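Long-range contact in putative transcriptional regulator protein, LacI family (Rhizobium etli, PDB 3MIZ), which probably acts as a LacI-type repressor that binds cis-regulatory DNA and controls transcription: residues F16-T20 against I62-F66. Sequence-based numbering, arbitrary orientation.
Sequences FGIIT and IWKMF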
loop_
_atom_site.group_PDB
_atom_site.type_symbol
_atom_site.label_atom_id
_atom_site.label_comp_id
_atom_site.label_asym_id
_atom_site.label_seq_id
_atom_site.Cartn_x
_atom_site.Cartn_y
_atom_site.Cartn_z
ATOM N N PHE A 16 9.134 -17.129 -14.364
ATOM C CA PHE A 16 8.418 -16.068 -15.062
ATOM C C PHE A 16 9.003 -14.773 -14.523
ATOM O O PHE A 16 9.331 -14.682 -13.343
ATOM C CB PHE A 16 6.917 -16.079 -14.741
ATOM C CG PHE A 16 6.131 -17.154 -15.440
ATOM C CD1 PHE A 16 6.741 -18.054 -16.302
ATOM C CD2 PHE A 16 4.764 -17.265 -15.221
ATOM C CE1 PHE A 16 5.998 -19.051 -16.935
ATOM C CE2 PHE A 16 4.014 -18.250 -15.844
ATOM C CZ PHE A 16 4.632 -19.149 -16.705
ATOM N N GLY A 17 9.144 -13.782 -15.391
ATOM C CA GLY A 17 9.664 -12.509 -14.955
ATOM C C GLY A 17 8.538 -11.500 -15.026
ATOM O O GLY A 17 7.741 -11.520 -15.958
ATOM N N ILE A 18 8.451 -10.635 -14.029
ATOM C CA ILE A 18 7.425 -9.595 -14.024
ATOM C C ILE A 18 8.128 -8.271 -14.245
ATOM O O ILE A 18 9.047 -7.921 -13.509
ATOM C CB ILE A 18 6.704 -9.483 -12.667
ATOM C CG1 ILE A 18 5.937 -10.766 -12.361
ATOM C CG2 ILE A 18 5.738 -8.273 -12.694
ATOM C CD1 ILE A 18 5.194 -10.713 -11.017
ATOM N N ILE A 19 7.718 -7.538 -15.268
ATOM C CA ILE A 19 8.318 -6.237 -15.500
ATOM C C ILE A 19 7.236 -5.249 -15.113
ATOM O O ILE A 19 6.187 -5.188 -15.746
ATOM C CB ILE A 19 8.727 -6.045 -16.978
ATOM C CG1 ILE A 19 9.848 -7.030 -17.326
ATOM C CG2 ILE A 19 9.172 -4.593 -17.218
ATOM C CD1 ILE A 19 10.395 -6.891 -18.730
ATOM N N THR A 20 7.472 -4.508 -14.040
ATOM C CA THR A 20 6.494 -3.534 -13.602
ATOM C C THR A 20 7.075 -2.136 -13.684
ATOM O O THR A 20 8.284 -1.973 -13.776
ATOM C CB THR A 20 6.059 -3.788 -12.170
ATOM O OG1 THR A 20 5.023 -2.861 -11.835
ATOM C CG2 THR A 20 7.238 -3.611 -11.209
ATOM N N ILE A 62 16.339 -4.082 -18.874
ATOM C CA ILE A 62 15.696 -5.153 -18.115
ATOM C C ILE A 62 15.302 -6.322 -19.006
ATOM O O ILE A 62 15.436 -7.475 -18.609
ATOM C CB ILE A 62 14.460 -4.641 -17.355
ATOM C CG1 ILE A 62 14.917 -3.737 -16.206
ATOM C CG2 ILE A 62 13.635 -5.823 -16.827
ATOM C CD1 ILE A 62 13.795 -3.053 -15.460
ATOM N N TRP A 63 14.813 -6.030 -20.208
ATOM C CA TRP A 63 14.437 -7.094 -21.131
ATOM C C TRP A 63 15.687 -7.889 -21.501
ATOM O O TRP A 63 15.659 -9.122 -21.594
ATOM C CB TRP A 63 13.814 -6.519 -22.401
ATOM C CG TRP A 63 12.387 -6.095 -22.242
ATOM C CD1 TRP A 63 11.922 -4.831 -22.000
ATOM C CD2 TRP A 63 11.236 -6.940 -22.327
ATOM N NE1 TRP A 63 10.542 -4.841 -21.936
ATOM C CE2 TRP A 63 10.098 -6.123 -22.136
ATOM C CE3 TRP A 63 11.055 -8.313 -22.551
ATOM C CZ2 TRP A 63 8.797 -6.632 -22.163
ATOM C CZ3 TRP A 63 9.756 -8.821 -22.577
ATOM C CH2 TRP A 63 8.645 -7.979 -22.384
ATOM N N LYS A 64 16.778 -7.160 -21.719
ATOM C CA LYS A 64 18.057 -7.759 -22.073
ATOM C C LYS A 64 18.481 -8.680 -20.928
ATOM O O LYS A 64 18.926 -9.804 -21.152
ATOM C CB LYS A 64 19.095 -6.653 -22.286
ATOM C CG LYS A 64 20.159 -6.975 -23.308
ATOM C CD LYS A 64 20.947 -5.725 -23.692
ATOM C CE LYS A 64 20.054 -4.653 -24.318
ATOM N NZ LYS A 64 19.385 -5.121 -25.568
HETATM N N MSE A 65 18.336 -8.194 -19.700
HETATM C CA MSE A 65 18.684 -8.983 -18.522
HETATM C C MSE A 65 17.869 -10.270 -18.459
HETATM O O MSE A 65 18.411 -11.341 -18.177
HETATM C CB MSE A 65 18.449 -8.174 -17.243
HETATM C CG MSE A 65 18.364 -9.033 -15.976
HETATM SE SE MSE A 65 18.470 -7.976 -14.369
HETATM C CE MSE A 65 20.376 -7.674 -14.423
ATOM N N PHE A 66 16.567 -10.171 -18.708
ATOM C CA PHE A 66 15.724 -11.359 -18.659
ATOM C C PHE A 66 16.101 -12.387 -19.718
ATOM O O PHE A 66 16.073 -13.589 -19.455
ATOM C CB PHE A 66 14.241 -10.990 -18.778
ATOM C CG PHE A 66 13.622 -10.550 -17.476
ATOM C CD1 PHE A 66 14.078 -11.069 -16.266
ATOM C CD2 PHE A 66 12.570 -9.643 -17.455
ATOM C CE1 PHE A 66 13.495 -10.692 -15.054
ATOM C CE2 PHE A 66 11.980 -9.262 -16.244
ATOM C CZ PHE A 66 12.443 -9.784 -15.047
#
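Ile19 meets three side chains of the helix, and the clearest geometry is a CH-pi contact with Trp63. Ile19 CD1 lies 3.7 Å from the centroid of the Trp63 five-membered ring, 18° off the ring normal, so the methyl sits over one face of the indole, slightly off the normal; the isoleucine crosses Trp63 at about a right angle. CG1 of Ile19 stands beside the backbone N (chi1 -66°), and the extended chain beyond it carries CD1 to the indole.

Aliphatic and aromatic packing makes up the rest. Ile19 CD1 is also 3.9 Å from Ile62 CG2, while Ile19 CG1 comes within 3.3 Å of Phe66 CE2, in the plane of that ring and at its edge. Over one face of Phe66 lies the backbone instead, Gly17 CA being 3.9 Å from Phe66 CZ. Gly17 has no side chain, which lets the Phe66 ring come down onto the strand backbone.

Trp63 also packs on Val74 and Tyr76, and its NE1 is hydrogen-bonded to Glu59. Replacing Trp63 by alanine is likely to leave Ile19 CD1 without the indole face beneath it and Glu59 without this N-H partner.

All six touching residues are buried. The segment axes run 10.3 Å apart and antiparallel within 5°. Helix 56-68 links parallel strands 46-51 and 73-78 in a beta-alpha-beta crossover packed over the intervening strand 15-20, as in the periplasmic-binding-protein-like fold of LacI-family regulators.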